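Local coordinates for protein 2,3-dihydroxybenzoate-AMP ligase (Bacillus subtilis, PDB 1MDB) that belongs to the ANL superfamily of AMP-binding enzymes, with a large N-terminal domain and a small C-terminal domain, and is modelled with adenosine monophosphate and 2,3-dihydroxy-benzoic acid, at residues Ala454-Ala459 and Phe475-Asp480; Arg471-Ile476 and Pro503-Phe508. All coordinates share one frame; numbering follows the deposited sequence.

In the fold
Both contacts lie in the small C-terminal domain of this AMP-binding enzyme and belong to one three-stranded mixed sheet, their centres about 11 Å apart. Strand 469-478 is the middle strand and serves both: contact 1 pairs its C-terminal end antiparallel with the start of strand 455-465, and contact 2 pairs residues 471-476 of it in parallel with strand 505-508. F475 and I476 are common to the two, each engaging a neighbour on both edges. Along the chain a hairpin comes first, then helix 485-494 carries the chain over to the third strand. Contact 1 also faces the large domain, through helix 280-292, whereas contact 2 is built within the small domain.

Contact 1 (Ala454-Ala459 and Phe475-Asp480); sequences AVHDAA and FIIPRD
A459 and F475 form an antiparallel hydrogen-bonded pair, N-H to C=O in both directions; F475 N reaches A459 O at 2.7 Å. At the next hydrogen-bonded pair, I477 N gives a nearly straight bond to D457 O (3.0 Å, 175° at the hydrogen). I477 O is then taken by H456 N at 2.8 Å, the donor lying almost on the extension of the C=O bond. H456 and D457 thus both face I477, a classic beta bulge at the open end of the hairpin formed by strands 455-465 and 469-478. Beyond it R479 N bonds to A454 O at 2.9 Å, from well above the carbonyl plane. The R479 side chain, bent at chi3 (-61°), brings its guanidinium over H456 CA, and NH2 makes a weak bond to V455 O. Its stronger partner is D288 of helix 280-292, which pairs with NH1 and ties this end of the hairpin to the large domain. D457 turns its carboxylate back on its own strand, OD1 accepting from A458 N at 2.7 Å. On the face of A458 and I476, the I476 CD1 methyl presses on A458 CB at 3.4 Å, tighter than usual, while I476 CG2 meets V455 CG2.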
# COMPACT_ATOMS: atom_id res chain seq x y z
N ALA A 454 -5.27 -7.67 -28.31
CA ALA A 454 -6.45 -8.27 -27.69
C ALA A 454 -6.26 -8.57 -26.21
O ALA A 454 -7.07 -9.25 -25.59
CB ALA A 454 -6.83 -9.55 -28.43
N VAL A 455 -5.18 -8.04 -25.63
CA VAL A 455 -4.90 -8.28 -24.23
C VAL A 455 -5.06 -7.02 -23.38
O VAL A 455 -4.41 -6.00 -23.63
CB VAL A 455 -3.46 -8.85 -24.05
CG1 VAL A 455 -3.05 -8.86 -22.58
CG2 VAL A 455 -3.40 -10.25 -24.63
N HIS A 456 -5.96 -7.09 -22.40
CA HIS A 456 -6.19 -5.97 -21.50
C HIS A 456 -5.14 -6.06 -20.39
O HIS A 456 -4.55 -5.05 -20.02
CB HIS A 456 -7.61 -6.04 -20.90
CG HIS A 456 -7.82 -5.08 -19.77
ND1 HIS A 456 -7.63 -5.44 -18.45
CD2 HIS A 456 -8.15 -3.77 -19.76
CE1 HIS A 456 -7.83 -4.38 -17.68
NE2 HIS A 456 -8.14 -3.35 -18.45
N ASP A 457 -4.92 -7.26 -19.88
CA ASP A 457 -3.91 -7.48 -18.84
C ASP A 457 -3.53 -8.94 -18.82
O ASP A 457 -4.25 -9.79 -19.35
CB ASP A 457 -4.43 -7.06 -17.47
CG ASP A 457 -3.30 -6.71 -16.52
OD1 ASP A 457 -2.12 -6.86 -16.92
OD2 ASP A 457 -3.58 -6.29 -15.37
N ALA A 458 -2.40 -9.24 -18.18
CA ALA A 458 -1.92 -10.62 -18.12
C ALA A 458 -1.18 -10.93 -16.84
O ALA A 458 -0.38 -10.13 -16.36
CB ALA A 458 -0.99 -10.88 -19.32
N ALA A 459 -1.45 -12.10 -16.27
CA ALA A 459 -0.77 -12.53 -15.06
C ALA A 459 -0.35 -13.98 -15.28
O ALA A 459 -1.18 -14.87 -15.45
CB ALA A 459 -1.69 -12.43 -13.87
N PHE A 475 -2.87 -16.10 -17.15
CA PHE A 475 -4.28 -15.71 -17.17
C PHE A 475 -4.36 -14.42 -17.96
O PHE A 475 -3.65 -13.46 -17.69
CB PHE A 475 -4.80 -15.52 -15.74
CG PHE A 475 -4.98 -16.81 -14.99
CD1 PHE A 475 -3.88 -17.49 -14.49
CD2 PHE A 475 -6.26 -17.34 -14.79
CE1 PHE A 475 -4.04 -18.70 -13.80
CE2 PHE A 475 -6.43 -18.55 -14.11
CZ PHE A 475 -5.32 -19.23 -13.62
N ILE A 476 -5.22 -14.40 -18.96
CA ILE A 476 -5.38 -13.22 -19.81
C ILE A 476 -6.79 -12.64 -19.67
O ILE A 476 -7.78 -13.37 -19.63
CB ILE A 476 -5.17 -13.59 -21.30
CG1 ILE A 476 -3.76 -14.13 -21.52
CG2 ILE A 476 -5.45 -12.38 -22.17
CD1 ILE A 476 -2.65 -13.11 -21.32
N ILE A 477 -6.87 -11.31 -19.58
CA ILE A 477 -8.15 -10.63 -19.53
C ILE A 477 -8.25 -10.06 -20.94
O ILE A 477 -7.49 -9.16 -21.32
CB ILE A 477 -8.16 -9.49 -18.50
CG1 ILE A 477 -8.13 -10.06 -17.08
CG2 ILE A 477 -9.41 -8.64 -18.69
CD1 ILE A 477 -7.99 -9.02 -15.98
N PRO A 478 -9.18 -10.59 -21.75
CA PRO A 478 -9.41 -10.17 -23.14
C PRO A 478 -9.85 -8.73 -23.28
O PRO A 478 -10.68 -8.24 -22.51
CB PRO A 478 -10.50 -11.13 -23.62
CG PRO A 478 -10.36 -12.31 -22.72
CD PRO A 478 -10.11 -11.68 -21.39
N ARG A 479 -9.29 -8.03 -24.26
CA ARG A 479 -9.68 -6.66 -24.51
C ARG A 479 -10.80 -6.78 -25.53
O ARG A 479 -10.65 -6.37 -26.69
CB ARG A 479 -8.51 -5.87 -25.10
CG ARG A 479 -8.86 -4.45 -25.48
CD ARG A 479 -7.65 -3.73 -26.03
NE ARG A 479 -6.57 -3.65 -25.05
CZ ARG A 479 -6.69 -3.05 -23.87
NH1 ARG A 479 -7.83 -2.48 -23.52
NH2 ARG A 479 -5.65 -3.02 -23.04
N ASP A 480 -11.90 -7.37 -25.08
CA ASP A 480 -13.11 -7.63 -25.88
C ASP A 480 -13.14 -9.10 -26.27
O ASP A 480 -13.02 -9.97 -25.42
CB ASP A 480 -13.16 -6.74 -27.13
CG ASP A 480 -14.48 -6.84 -27.85
OD1 ASP A 480 -15.53 -6.57 -27.22
OD2 ASP A 480 -14.47 -7.20 -29.05

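Contact 2 (Arg471-Ile476 and Pro503-Phe508); sequences RSCVFI and PDRVEF
S472 and D504 are joined through both backbone and side chains where the parallel pairing begins. D504 OD2 accepts from S472 N at 2.9 Å through its anti lone pair, and D504 N returns a bond to S472 OG at 3.0 Å. The hydroxyl is placed for this by chi1 of 71°, which sets OG between the backbone N and the carbonyl carbon. D504 OD1 takes a weak bond from R471 NH1 at 3.0 Å within a salt bridge, the R471 guanidinium and D504 carboxylate planes 79° apart. S472 O takes R505 N in its carbonyl plane and, weakly, D504 N. From there the regular bonds run V474 N to R505 O, E507 N to V474 O and I476 N to E507 O.

Side chains pack on both faces of this pairing. On one, E507 CB sits over the F475 ring, 4.0 Å from its centroid in a CH-pi contact, and E507 CG touches C473 SG at 3.6 Å. On the other, V474 CG1 meets P503 CB at 3.6 Å and V506 CG2 at 3.7 Å, while I476 CB lies against CD2 of the F508 ring.

A second shell holds the polar ends. R505 grips E507 OE2 side-on with NE and NH2, its guanidinium plane passing through that oxygen, and K532 of helix 522-534 pairs with OE1. R435 forms a further salt bridge with D504 OD1; R471 NE is paired with D465. Helix 522-534 covers the C473, F475 and R505 face, and helix 485-494 the face of I476, V506 and F508. Strand 469-478, helix 485-494 and strand 505-508 together make a beta-alpha-beta unit, the parallel pair of the three-stranded mixed sheet in the C-terminal domain of this AMP-binding enzyme.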
# COMPACT_ATOMS: atom_id res chain seq x y z
N ARG A 471 4.99 -26.06 -14.66
CA ARG A 471 4.76 -25.58 -16.01
C ARG A 471 4.25 -24.18 -15.80
O ARG A 471 4.10 -23.74 -14.66
CB ARG A 471 3.72 -26.42 -16.76
CG ARG A 471 4.35 -27.51 -17.61
CD ARG A 471 3.31 -28.22 -18.47
NE ARG A 471 3.87 -29.43 -19.05
CZ ARG A 471 4.41 -29.50 -20.26
NH1 ARG A 471 4.46 -28.43 -21.04
NH2 ARG A 471 4.89 -30.66 -20.69
N SER A 472 3.98 -23.46 -16.88
CA SER A 472 3.51 -22.09 -16.75
C SER A 472 2.13 -21.86 -17.34
O SER A 472 1.82 -22.36 -18.43
CB SER A 472 4.50 -21.16 -17.43
OG SER A 472 4.43 -21.31 -18.83
N CYS A 473 1.33 -21.09 -16.63
CA CYS A 473 -0.03 -20.74 -17.06
C CYS A 473 -0.20 -19.24 -16.99
O CYS A 473 0.12 -18.63 -15.97
CB CYS A 473 -1.06 -21.39 -16.14
SG CYS A 473 -2.79 -21.06 -16.59
N VAL A 474 -0.68 -18.63 -18.07
CA VAL A 474 -0.90 -17.18 -18.06
C VAL A 474 -2.39 -16.87 -18.12
O VAL A 474 -3.10 -17.34 -19.01
CB VAL A 474 -0.21 -16.46 -19.26
CG1 VAL A 474 -0.75 -16.96 -20.60
CG2 VAL A 474 -0.45 -14.97 -19.14
N PHE A 475 -2.87 -16.10 -17.15
CA PHE A 475 -4.28 -15.71 -17.17
C PHE A 475 -4.36 -14.42 -17.96
O PHE A 475 -3.65 -13.46 -17.69
CB PHE A 475 -4.80 -15.52 -15.74
CG PHE A 475 -4.98 -16.81 -14.99
CD1 PHE A 475 -3.88 -17.49 -14.49
CD2 PHE A 475 -6.26 -17.34 -14.79
CE1 PHE A 475 -4.04 -18.70 -13.80
CE2 PHE A 475 -6.43 -18.55 -14.11
CZ PHE A 475 -5.32 -19.23 -13.62
N ILE A 476 -5.22 -14.40 -18.96
CA ILE A 476 -5.38 -13.22 -19.81
C ILE A 476 -6.79 -12.64 -19.67
O ILE A 476 -7.78 -13.37 -19.63
CB ILE A 476 -5.17 -13.59 -21.30
CG1 ILE A 476 -3.76 -14.13 -21.52
CG2 ILE A 476 -5.45 -12.38 -22.17
CD1 ILE A 476 -2.65 -13.11 -21.32
N PRO A 503 4.17 -19.37 -22.35
CA PRO A 503 3.18 -20.01 -21.46
C PRO A 503 2.79 -21.39 -21.97
O PRO A 503 2.47 -21.54 -23.15
CB PRO A 503 2.00 -19.04 -21.49
CG PRO A 503 2.64 -17.71 -21.80
CD PRO A 503 3.67 -18.08 -22.85
N ASP A 504 2.80 -22.39 -21.10
CA ASP A 504 2.39 -23.73 -21.51
C ASP A 504 0.88 -23.73 -21.63
O ASP A 504 0.31 -24.45 -22.45
CB ASP A 504 2.79 -24.76 -20.46
CG ASP A 504 4.28 -24.97 -20.40
OD1 ASP A 504 4.83 -25.48 -21.38
OD2 ASP A 504 4.89 -24.61 -19.36
N ARG A 505 0.23 -22.92 -20.81
CA ARG A 505 -1.22 -22.87 -20.82
C ARG A 505 -1.78 -21.46 -20.71
O ARG A 505 -1.21 -20.60 -20.03
CB ARG A 505 -1.74 -23.74 -19.68
CG ARG A 505 -3.24 -23.73 -19.51
CD ARG A 505 -3.68 -24.88 -18.64
NE ARG A 505 -5.11 -24.82 -18.36
CZ ARG A 505 -5.83 -25.86 -17.95
NH1 ARG A 505 -5.26 -27.04 -17.78
NH2 ARG A 505 -7.12 -25.71 -17.69
N VAL A 506 -2.90 -21.22 -21.39
CA VAL A 506 -3.55 -19.91 -21.38
C VAL A 506 -4.98 -19.97 -20.85
O VAL A 506 -5.80 -20.76 -21.35
CB VAL A 506 -3.58 -19.30 -22.79
CG1 VAL A 506 -4.36 -18.00 -22.78
CG2 VAL A 506 -2.15 -19.08 -23.30
N GLU A 507 -5.29 -19.14 -19.86
CA GLU A 507 -6.63 -19.10 -19.28
C GLU A 507 -7.23 -17.71 -19.46
O GLU A 507 -6.63 -16.71 -19.05
CB GLU A 507 -6.60 -19.43 -17.79
CG GLU A 507 -6.32 -20.88 -17.45
CD GLU A 507 -7.41 -21.82 -17.91
OE1 GLU A 507 -8.59 -21.43 -17.88
OE2 GLU A 507 -7.09 -22.96 -18.29
N PHE A 508 -8.40 -17.63 -20.07
CA PHE A 508 -9.05 -16.34 -20.26
C PHE A 508 -10.07 -16.11 -19.15
O PHE A 508 -10.88 -16.98 -18.84
CB PHE A 508 -9.71 -16.27 -21.63
CG PHE A 508 -8.74 -16.33 -22.77
CD1 PHE A 508 -8.51 -17.53 -23.44
CD2 PHE A 508 -8.00 -15.20 -23.12
CE1 PHE A 508 -7.55 -17.60 -24.44
CE2 PHE A 508 -7.04 -15.27 -24.13
CZ PHE A 508 -6.81 -16.47 -24.79